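Local coordinates for nisin biosynthesis protein nisC (Lactococcus lactis subsp. lactis, PDB 2G0D) that catalyses the thioether ring closures of the lantibiotic nisin, acting as a zinc-containing cyclase built on an alpha toroid, at residues 56-59 with 60-64; 113-116 with 117-121; 166-169 with 170-173; 261-264 with 265-269. All coordinates share one frame; numbering follows the deposited sequence.

Interaction 1: 56-59 with 60-64; sequences YQKK and IDNYI
K59 O sits over one face of the Y63 ring, 3.1 Å from CG and offset toward the rim, and K59 CB approaches CE2 of that ring at 4.1 Å. Two flat groups, the Q57 amide and the D61 carboxylate, meet with their planes 56° apart. Q57 NE2 gives D61 OD2 a weak but nearly straight hydrogen bond of 3.3 Å. With CG of Q57 anti to the backbone N (chi1 -169°) and the chain bent at chi2, the amide is carried along the helix to the carboxylate one turn on. The other carboxylate oxygen, OD1, is hydrogen-bonded to the Y102 hydroxyl. K59 NZ meets a water at 3.1 Å that N62 ND2 also bonds weakly; the K59 ammonium forms a salt bridge with D16, which also bonds the Y63 hydroxyl. I60 turns its CD1 back to 3.4 Å from Y56 O and packs on I41 and L44 of helix 37-45. Beneath these side chains, I60, D61, N62 and Y63 each donate their N-H to the carbonyl four residues earlier. The i to i+4 ladder with one buried side and one polar side is that of an amphipathic alpha-helix, here helix 53-74 of the alpha toroid.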
loop_
_atom_site.group_PDB
_atom_site.type_symbol
_atom_site.label_atom_id
_atom_site.label_comp_id
_atom_site.label_asym_id
_atom_site.label_seq_id
_atom_site.Cartn_x
_atom_site.Cartn_y
_atom_site.Cartn_z
ATOM N N TYR A 56 8.522 19.127 -16.401
ATOM C CA TYR A 56 8.301 17.931 -15.582
ATOM C C TYR A 56 8.126 16.658 -16.427
ATOM O O TYR A 56 8.750 15.627 -16.147
ATOM C CB TYR A 56 7.102 18.127 -14.647
ATOM C CG TYR A 56 7.266 19.219 -13.611
ATOM C CD1 TYR A 56 8.524 19.744 -13.284
ATOM C CD2 TYR A 56 6.156 19.717 -12.941
ATOM C CE1 TYR A 56 8.653 20.729 -12.326
ATOM C CE2 TYR A 56 6.276 20.701 -11.993
ATOM C CZ TYR A 56 7.519 21.197 -11.683
ATOM O OH TYR A 56 7.604 22.169 -10.734
ATOM N N GLN A 57 7.294 16.743 -17.463
ATOM C CA GLN A 57 7.128 15.633 -18.413
ATOM C C GLN A 57 8.453 15.226 -19.100
ATOM O O GLN A 57 8.680 14.040 -19.391
ATOM C CB GLN A 57 6.048 15.965 -19.458
ATOM C CG GLN A 57 5.616 14.759 -20.326
ATOM C CD GLN A 57 5.218 13.528 -19.489
ATOM O OE1 GLN A 57 4.360 13.616 -18.604
ATOM N NE2 GLN A 57 5.846 12.383 -19.771
ATOM N N LYS A 58 9.316 16.206 -19.352
ATOM C CA LYS A 58 10.635 15.939 -19.926
ATOM C C LYS A 58 11.485 15.105 -18.959
ATOM O O LYS A 58 12.092 14.110 -19.357
ATOM C CB LYS A 58 11.329 17.265 -20.286
ATOM C CG LYS A 58 12.651 17.144 -21.016
ATOM C CD LYS A 58 12.443 16.936 -22.527
ATOM C CE LYS A 58 12.855 15.546 -22.988
ATOM N NZ LYS A 58 14.338 15.525 -23.211
ATOM N N LYS A 59 11.512 15.515 -17.688
ATOM C CA LYS A 59 12.184 14.758 -16.635
ATOM C C LYS A 59 11.619 13.356 -16.507
ATOM O O LYS A 59 12.363 12.386 -16.401
ATOM C CB LYS A 59 12.112 15.490 -15.289
ATOM C CG LYS A 59 12.624 16.926 -15.316
ATOM C CD LYS A 59 14.106 17.037 -15.686
ATOM C CE LYS A 59 14.494 18.496 -15.866
ATOM N NZ LYS A 59 15.965 18.677 -15.999
ATOM N N ILE A 60 10.300 13.250 -16.509
ATOM C CA ILE A 60 9.646 11.955 -16.424
ATOM C C ILE A 60 10.192 11.053 -17.531
ATOM O O ILE A 60 10.680 9.942 -17.256
ATOM C CB ILE A 60 8.100 12.102 -16.452
ATOM C CG1 ILE A 60 7.613 12.644 -15.097
ATOM C CG2 ILE A 60 7.401 10.755 -16.747
ATOM C CD1 ILE A 60 6.345 13.470 -15.179
ATOM N N ASP A 61 10.173 11.564 -18.765
ATOM C CA ASP A 61 10.628 10.789 -19.915
ATOM C C ASP A 61 12.117 10.472 -19.817
ATOM O O ASP A 61 12.531 9.367 -20.152
ATOM C CB ASP A 61 10.252 11.474 -21.226
ATOM C CG ASP A 61 8.745 11.410 -21.507
ATOM O OD1 ASP A 61 8.107 10.393 -21.165
ATOM O OD2 ASP A 61 8.199 12.374 -22.085
ATOM N N ASN A 62 12.900 11.421 -19.303
ATOM C CA ASN A 62 14.292 11.170 -18.974
ATOM C C ASN A 62 14.426 9.993 -18.019
ATOM O O ASN A 62 15.206 9.069 -18.262
ATOM C CB ASN A 62 14.936 12.418 -18.346
ATOM C CG ASN A 62 15.236 13.494 -19.364
ATOM O OD1 ASN A 62 15.195 13.241 -20.575
ATOM N ND2 ASN A 62 15.534 14.712 -18.886
ATOM N N TYR A 63 13.664 10.040 -16.922
ATOM C CA TYR A 63 13.773 9.030 -15.886
ATOM C C TYR A 63 13.254 7.682 -16.399
ATOM O O TYR A 63 13.774 6.636 -16.013
ATOM C CB TYR A 63 13.027 9.471 -14.612
ATOM C CG TYR A 63 13.519 10.768 -13.993
ATOM C CD1 TYR A 63 14.818 11.246 -14.234
ATOM C CD2 TYR A 63 12.696 11.504 -13.144
ATOM C CE1 TYR A 63 15.278 12.430 -13.656
ATOM C CE2 TYR A 63 13.140 12.674 -12.550
ATOM C CZ TYR A 63 14.433 13.140 -12.812
ATOM O OH TYR A 63 14.865 14.311 -12.233
ATOM N N ILE A 64 12.237 7.713 -17.265
ATOM C CA ILE A 64 11.728 6.492 -17.885
ATOM C C ILE A 64 12.778 5.860 -18.813
ATOM O O ILE A 64 13.081 4.667 -18.701
ATOM C CB ILE A 64 10.395 6.730 -18.647
ATOM C CG1 ILE A 64 9.237 6.994 -17.667
ATOM C CG2 ILE A 64 10.042 5.523 -19.488
ATOM C CD1 ILE A 64 8.038 7.609 -18.318
HETATM O O HOH W 1 16.397 17.797 -18.950
#

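Interaction 2: 113-116 with 117-121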
loop_
_atom_site.group_PDB
_atom_site.type_symbol
_atom_site.label_atom_id
_atom_site.label_comp_id
_atom_site.label_asym_id
_atom_site.label_seq_id
_atom_site.Cartn_x
_atom_site.Cartn_y
_atom_site.Cartn_z
ATOM N N ILE A 113 5.538 -9.666 -15.123
ATOM C CA ILE A 113 4.805 -9.819 -13.870
ATOM C C ILE A 113 4.035 -11.138 -13.808
ATOM O O ILE A 113 4.105 -11.841 -12.795
ATOM C CB ILE A 113 3.835 -8.638 -13.581
ATOM C CG1 ILE A 113 4.614 -7.352 -13.246
ATOM C CG2 ILE A 113 2.920 -9.003 -12.407
ATOM C CD1 ILE A 113 3.798 -6.033 -13.373
ATOM N N GLU A 114 3.296 -11.457 -14.875
ATOM C CA GLU A 114 2.554 -12.703 -14.956
ATOM C C GLU A 114 3.471 -13.928 -14.870
ATOM O O GLU A 114 3.181 -14.858 -14.118
ATOM C CB GLU A 114 1.710 -12.773 -16.238
ATOM C CG GLU A 114 0.977 -14.117 -16.411
ATOM C CD GLU A 114 -0.233 -14.037 -17.327
ATOM O OE1 GLU A 114 -0.363 -13.067 -18.114
ATOM O OE2 GLU A 114 -1.074 -14.950 -17.243
ATOM N N TYR A 115 4.555 -13.926 -15.646
ATOM C CA TYR A 115 5.645 -14.921 -15.489
ATOM C C TYR A 115 6.147 -15.005 -14.028
ATOM O O TYR A 115 6.213 -16.094 -13.453
ATOM C CB TYR A 115 6.846 -14.620 -16.412
ATOM C CG TYR A 115 8.114 -15.314 -15.938
ATOM C CD1 TYR A 115 8.234 -16.702 -16.012
ATOM C CD2 TYR A 115 9.167 -14.593 -15.372
ATOM C CE1 TYR A 115 9.368 -17.356 -15.564
ATOM C CE2 TYR A 115 10.334 -15.257 -14.916
ATOM C CZ TYR A 115 10.412 -16.635 -15.017
ATOM O OH TYR A 115 11.530 -17.307 -14.578
ATOM N N PHE A 116 6.515 -13.857 -13.456
ATOM C CA PHE A 116 7.008 -13.796 -12.076
ATOM C C PHE A 116 6.033 -14.408 -11.064
ATOM O O PHE A 116 6.422 -15.235 -10.223
ATOM C CB PHE A 116 7.349 -12.361 -11.662
ATOM C CG PHE A 116 7.709 -12.229 -10.197
ATOM C CD1 PHE A 116 8.974 -12.613 -9.744
ATOM C CD2 PHE A 116 6.770 -11.769 -9.271
ATOM C CE1 PHE A 116 9.305 -12.521 -8.382
ATOM C CE2 PHE A 116 7.095 -11.666 -7.898
ATOM C CZ PHE A 116 8.358 -12.035 -7.456
ATOM N N VAL A 117 4.769 -14.006 -11.138
ATOM C CA VAL A 117 3.781 -14.501 -10.184
ATOM C C VAL A 117 3.567 -16.013 -10.330
ATOM O O VAL A 117 3.622 -16.755 -9.357
ATOM C CB VAL A 117 2.445 -13.710 -10.288
ATOM C CG1 VAL A 117 1.347 -14.370 -9.476
ATOM C CG2 VAL A 117 2.654 -12.282 -9.809
ATOM N N ARG A 118 3.357 -16.448 -11.562
ATOM C CA ARG A 118 3.117 -17.847 -11.861
ATOM C C ARG A 118 4.292 -18.705 -11.370
ATOM O O ARG A 118 4.094 -19.789 -10.798
ATOM C CB ARG A 118 2.863 -18.004 -13.362
ATOM C CG ARG A 118 2.464 -19.385 -13.780
ATOM C CD ARG A 118 1.591 -19.377 -15.059
ATOM N NE ARG A 118 1.320 -20.744 -15.535
ATOM C CZ ARG A 118 0.825 -21.062 -16.736
ATOM N NH1 ARG A 118 0.531 -20.117 -17.635
ATOM N NH2 ARG A 118 0.627 -22.346 -17.041
ATOM N N GLU A 119 5.508 -18.203 -11.567
ATOM C CA GLU A 119 6.714 -18.885 -11.084
ATOM C C GLU A 119 6.772 -18.887 -9.550
ATOM O O GLU A 119 7.125 -19.885 -8.948
ATOM C CB GLU A 119 7.965 -18.238 -11.703
ATOM C CG GLU A 119 9.315 -18.863 -11.353
ATOM C CD GLU A 119 9.424 -20.363 -11.677
ATOM O OE1 GLU A 119 8.707 -20.878 -12.563
ATOM O OE2 GLU A 119 10.246 -21.028 -11.024
ATOM N N LYS A 120 6.391 -17.777 -8.917
ATOM C CA LYS A 120 6.357 -17.720 -7.448
ATOM C C LYS A 120 5.372 -18.714 -6.812
ATOM O O LYS A 120 5.690 -19.369 -5.810
ATOM C CB LYS A 120 6.037 -16.309 -6.971
ATOM C CG LYS A 120 6.367 -16.076 -5.513
ATOM C CD LYS A 120 7.874 -15.929 -5.314
ATOM C CE LYS A 120 8.203 -15.118 -4.055
ATOM N NZ LYS A 120 9.663 -15.266 -3.722
ATOM N N ILE A 121 4.174 -18.803 -7.381
ATOM C CA ILE A 121 3.136 -19.668 -6.819
ATOM C C ILE A 121 3.557 -21.147 -6.937
ATOM O O ILE A 121 3.406 -21.920 -5.988
ATOM C CB ILE A 121 1.732 -19.374 -7.423
ATOM C CG1 ILE A 121 1.326 -17.939 -7.064
ATOM C CG2 ILE A 121 0.689 -20.406 -6.916
ATOM C CD1 ILE A 121 0.046 -17.444 -7.682
#
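The amides of V117, R118, E119 and K120 donate to the carbonyls of I113, E114, Y115 and F116 in turn, an unbroken i to i+4 helical ladder. V117 is the apolar centre of the turn. Its CG1 is anti to the backbone N (chi1 170°), which leaves CG2 beside the N and facing the preceding turn. There CG2 of V117 lies 3.3 Å from I113 O and 4.2 Å from I113 CG2. The same methyl also meets F116 CD2 at 4.2 Å. The F116 ring leans forward along the helix, with CD2 coming to 3.5 Å from V117 N, and its CZ reaches K120 CD at 4.5 Å. On the outer side, E119 CB lies over one face of the Y115 ring, 4.2 Å from CE1. E114 and R118 carry opposite charges one turn apart, yet E114 OE2 and R118 NH1 remain 5.4 Å apart, too far for a salt bridge. Y115, R118 and E119 also touch a crystal neighbour, which may influence their poses. The buried side of helix 100-122 is wedged among other helices: V117 rests on L158 and I162 of helix 156-168 and on L140 and I143 of helix 140-147, while I113 packs on A85 and A86 of helix 85-92.

Interaction 3: 166-169 with 170-173; sequences LSNL and TKEN
T170 meets S167 through two hydrogen bonds that share one acceptor. Its amide N lies 2.9 Å from S167 O, above the carbonyl plane and well off the lone pairs, whereas OG1 donates to the same S167 O at 2.7 Å and lies in that plane. T170 N is by contrast 3.7 Å from L166 O, so its backbone bond spans three residues. The hydroxyl reaches S167 O because chi1 of 75° sets OG1 between the backbone N and the carbonyl carbon, the crowded position, folding it back over the last turn. CG2 of T170 closes in on S167 O too, at 3.5 Å. At K171 the amide donates to N168 O over 3.2 Å, closing a type I beta turn from N168 to K171; this donor also stands above its carbonyl plane. The K171 chain crosses the N168 side chain at about a right angle, CG lying 4.0 Å from OD1. K171 and E172 have extended backbone angles, and K171 hydrogen-bonds S178. S167 OG bonds I163 O within helix 156-168. Around this helix end, S167 and T170 rest on A231 of helix 226-242, the carbonyl of T170 meets K234, and L166 packs between helices 140-147 and 208-221.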
loop_
_atom_site.group_PDB
_atom_site.type_symbol
_atom_site.label_atom_id
_atom_site.label_comp_id
_atom_site.label_asym_id
_atom_site.label_seq_id
_atom_site.Cartn_x
_atom_site.Cartn_y
_atom_site.Cartn_z
ATOM N N LEU A 166 -4.173 -16.459 -2.367
ATOM C CA LEU A 166 -4.348 -15.684 -1.146
ATOM C C LEU A 166 -5.438 -16.250 -0.208
ATOM O O LEU A 166 -5.176 -16.463 0.979
ATOM C CB LEU A 166 -4.595 -14.188 -1.453
ATOM C CG LEU A 166 -3.493 -13.414 -2.204
ATOM C CD1 LEU A 166 -3.951 -11.973 -2.660
ATOM C CD2 LEU A 166 -2.184 -13.380 -1.396
ATOM N N SER A 167 -6.650 -16.459 -0.724
ATOM C CA SER A 167 -7.773 -17.015 0.067
ATOM C C SER A 167 -7.394 -18.298 0.798
ATOM O O SER A 167 -7.714 -18.469 1.977
ATOM C CB SER A 167 -9.001 -17.311 -0.817
ATOM O OG SER A 167 -9.425 -16.135 -1.502
ATOM N N ASN A 168 -6.716 -19.194 0.087
ATOM C CA ASN A 168 -6.267 -20.455 0.654
ATOM C C ASN A 168 -5.295 -20.286 1.837
ATOM O O ASN A 168 -5.217 -21.151 2.700
ATOM C CB ASN A 168 -5.658 -21.340 -0.430
ATOM C CG ASN A 168 -5.242 -22.693 0.095
ATOM O OD1 ASN A 168 -6.082 -23.534 0.425
ATOM N ND2 ASN A 168 -3.942 -22.911 0.187
ATOM N N LEU A 169 -4.579 -19.161 1.881
ATOM C CA LEU A 169 -3.684 -18.880 2.998
ATOM C C LEU A 169 -4.444 -18.506 4.274
ATOM O O LEU A 169 -3.843 -18.411 5.342
ATOM C CB LEU A 169 -2.652 -17.802 2.641
ATOM C CG LEU A 169 -1.602 -18.195 1.590
ATOM C CD1 LEU A 169 -0.722 -17.021 1.253
ATOM C CD2 LEU A 169 -0.748 -19.420 1.997
ATOM N N THR A 170 -5.757 -18.314 4.167
ATOM C CA THR A 170 -6.558 -18.001 5.347
ATOM C C THR A 170 -7.125 -19.281 5.991
ATOM O O THR A 170 -7.798 -19.228 7.029
ATOM C CB THR A 170 -7.688 -16.972 5.039
ATOM O OG1 THR A 170 -8.747 -17.609 4.316
ATOM C CG2 THR A 170 -7.159 -15.804 4.214
ATOM N N LYS A 171 -6.840 -20.424 5.365
ATOM C CA LYS A 171 -7.256 -21.731 5.871
ATOM C C LYS A 171 -6.403 -22.194 7.039
ATOM O O LYS A 171 -5.227 -21.852 7.127
ATOM C CB LYS A 171 -7.184 -22.777 4.763
ATOM C CG LYS A 171 -8.228 -22.608 3.673
ATOM C CD LYS A 171 -9.617 -22.882 4.188
ATOM C CE LYS A 171 -10.558 -23.094 3.047
ATOM N NZ LYS A 171 -10.129 -24.260 2.194
ATOM N N GLU A 172 -7.013 -22.972 7.935
ATOM C CA GLU A 172 -6.297 -23.643 9.025
ATOM C C GLU A 172 -5.403 -24.748 8.474
ATOM O O GLU A 172 -5.819 -25.520 7.612
ATOM C CB GLU A 172 -7.277 -24.225 10.042
ATOM N N ASN A 173 -4.175 -24.803 8.977
ATOM C CA ASN A 173 -3.178 -25.765 8.537
ATOM C C ASN A 173 -2.569 -26.505 9.723
ATOM O O ASN A 173 -2.794 -27.718 9.865
ATOM C CB ASN A 173 -2.096 -25.084 7.678
ATOM C CG ASN A 173 -0.786 -25.891 7.590
ATOM O OD1 ASN A 173 0.305 -25.317 7.664
ATOM N ND2 ASN A 173 -0.894 -27.215 7.416
#

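Interaction 4: 261-264 with 265-269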
loop_
_atom_site.group_PDB
_atom_site.type_symbol
_atom_site.label_atom_id
_atom_site.label_comp_id
_atom_site.label_asym_id
_atom_site.label_seq_id
_atom_site.Cartn_x
_atom_site.Cartn_y
_atom_site.Cartn_z
ATOM N N LEU A 261 -4.192 -17.170 19.583
ATOM C CA LEU A 261 -5.095 -17.642 18.538
ATOM C C LEU A 261 -5.875 -18.883 18.996
ATOM O O LEU A 261 -7.092 -18.969 18.790
ATOM C CB LEU A 261 -4.315 -17.934 17.243
ATOM C CG LEU A 261 -3.677 -16.729 16.532
ATOM C CD1 LEU A 261 -2.638 -17.138 15.502
ATOM C CD2 LEU A 261 -4.754 -15.902 15.882
ATOM N N LYS A 262 -5.174 -19.830 19.624
ATOM C CA LYS A 262 -5.811 -21.042 20.158
ATOM C C LYS A 262 -6.817 -20.693 21.251
ATOM O O LYS A 262 -7.918 -21.224 21.271
ATOM C CB LYS A 262 -4.766 -22.025 20.696
ATOM C CG LYS A 262 -3.916 -22.698 19.616
ATOM C CD LYS A 262 -3.018 -23.818 20.189
ATOM C CE LYS A 262 -3.814 -25.080 20.532
ATOM N NZ LYS A 262 -2.949 -26.213 20.970
ATOM N N LYS A 263 -6.440 -19.775 22.141
ATOM C CA LYS A 263 -7.336 -19.322 23.204
ATOM C C LYS A 263 -8.515 -18.496 22.677
ATOM O O LYS A 263 -9.605 -18.528 23.247
ATOM C CB LYS A 263 -6.565 -18.554 24.296
ATOM C CG LYS A 263 -7.441 -18.195 25.505
ATOM C CD LYS A 263 -6.782 -18.435 26.865
ATOM C CE LYS A 263 -5.984 -17.222 27.343
ATOM N NZ LYS A 263 -6.419 -15.961 26.660
ATOM N N GLU A 264 -8.279 -17.773 21.578
ATOM C CA GLU A 264 -9.227 -16.802 21.003
ATOM C C GLU A 264 -9.343 -15.514 21.838
ATOM O O GLU A 264 -10.299 -14.751 21.676
ATOM C CB GLU A 264 -10.617 -17.409 20.751
ATOM C CG GLU A 264 -10.690 -18.520 19.695
ATOM C CD GLU A 264 -11.883 -19.448 19.920
ATOM O OE1 GLU A 264 -12.850 -19.024 20.594
ATOM O OE2 GLU A 264 -11.852 -20.607 19.436
ATOM N N LYS A 265 -8.385 -15.287 22.735
ATOM C CA LYS A 265 -8.215 -13.968 23.346
ATOM C C LYS A 265 -6.765 -13.523 23.199
ATOM O O LYS A 265 -5.872 -14.352 23.029
ATOM C CB LYS A 265 -8.562 -13.932 24.847
ATOM C CG LYS A 265 -9.453 -15.007 25.416
ATOM C CD LYS A 265 -9.481 -14.845 26.942
ATOM C CE LYS A 265 -10.035 -16.061 27.667
ATOM N NZ LYS A 265 -11.525 -16.084 27.644
ATOM N N VAL A 266 -6.538 -12.213 23.269
ATOM C CA VAL A 266 -5.206 -11.678 23.541
ATOM C C VAL A 266 -4.765 -12.163 24.939
ATOM O O VAL A 266 -5.578 -12.217 25.875
ATOM C CB VAL A 266 -5.194 -10.123 23.495
ATOM C CG1 VAL A 266 -3.815 -9.573 23.829
ATOM C CG2 VAL A 266 -5.638 -9.623 22.127
ATOM N N ILE A 267 -3.486 -12.526 25.059
ATOM C CA ILE A 267 -2.906 -12.933 26.342
ATOM C C ILE A 267 -1.845 -11.919 26.781
ATOM O O ILE A 267 -1.917 -11.367 27.884
ATOM C CB ILE A 267 -2.295 -14.371 26.293
ATOM C CG1 ILE A 267 -3.305 -15.387 25.732
ATOM C CG2 ILE A 267 -1.812 -14.803 27.690
ATOM C CD1 ILE A 267 -2.750 -16.811 25.506
ATOM N N ARG A 268 -0.856 -11.687 25.922
ATOM C CA ARG A 268 0.216 -10.759 26.241
ATOM C C ARG A 268 -0.061 -9.433 25.552
ATOM O O ARG A 268 -0.375 -9.399 24.358
ATOM C CB ARG A 268 1.585 -11.297 25.793
ATOM C CG ARG A 268 1.939 -12.726 26.253
ATOM C CD ARG A 268 1.943 -12.869 27.756
ATOM N NE ARG A 268 2.916 -13.855 28.235
ATOM C CZ ARG A 268 2.630 -15.100 28.624
ATOM N NH1 ARG A 268 1.380 -15.559 28.598
ATOM N NH2 ARG A 268 3.608 -15.890 29.051
ATOM N N GLU A 269 0.045 -8.356 26.325
ATOM C CA GLU A 269 -0.046 -7.001 25.799
ATOM C C GLU A 269 1.178 -6.682 24.945
ATOM O O GLU A 269 2.264 -7.244 25.153
ATOM C CB GLU A 269 -0.197 -5.973 26.935
ATOM C CG GLU A 269 1.024 -5.823 27.836
ATOM C CD GLU A 269 0.901 -4.679 28.832
ATOM O OE1 GLU A 269 -0.160 -4.021 28.883
ATOM O OE2 GLU A 269 1.874 -4.435 29.575
#
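K263 and K265 meet where helix 258-263 gives out, at a C-terminus ended by a residue in the left-handed region: E264, with phi of 73°. That reversal turns the following loop back past the last helical side chain. K263, its CG anti to the backbone N (chi1 -174°), bends at three successive bonds and curls over the loop, crossing the K265 chain obliquely. Its CE passes I267 CG1 at 3.6 Å and I267 CD1 at 3.7 Å, an aliphatic contact at the protein surface. As modelled, K263 NZ lies against the CB-CG-CD run of K265 on one hand, 3.3 Å from K265 CD, and 3.3 Å from I267 CG1 on the other, carbons with which it can form no hydrogen bond. Since chi4 of K263 is nearly eclipsed at 21°, the exact placing of this nitrogen is doubtful. No hydrogen bond spans the two segments; the loop is held instead by E260, whose OE2 receives the amides of I267 and R268. The modelled separation of K263 NZ and K265 NZ is 5.2 Å. The firmer contact between the two lysines is made by their aliphatic parts, K263 CG lying 3.8 Å from K265 CG.

How the interactions relate
The four contacts follow one another along the chain without touching. Interaction 1 and interaction 2 are about 29 Å apart between centres but linked through helix 100-122: it carries 113-121 and also Y102, the partner of D61. Interactions 2 and 3 come within about 7 Å at their nearest atoms. Helix 156-168, which packs on V117, ends in interaction 3, and L140 touches both V117 and L166. Interaction 4 lies about 20 Å from interaction 3 between centres, and about 52 Å from interaction 1, on the opposite side of the chain's centre. None of the contacts includes the zinc ligands C278, C324 and H325; all belong to the helical framework and its connecting loops.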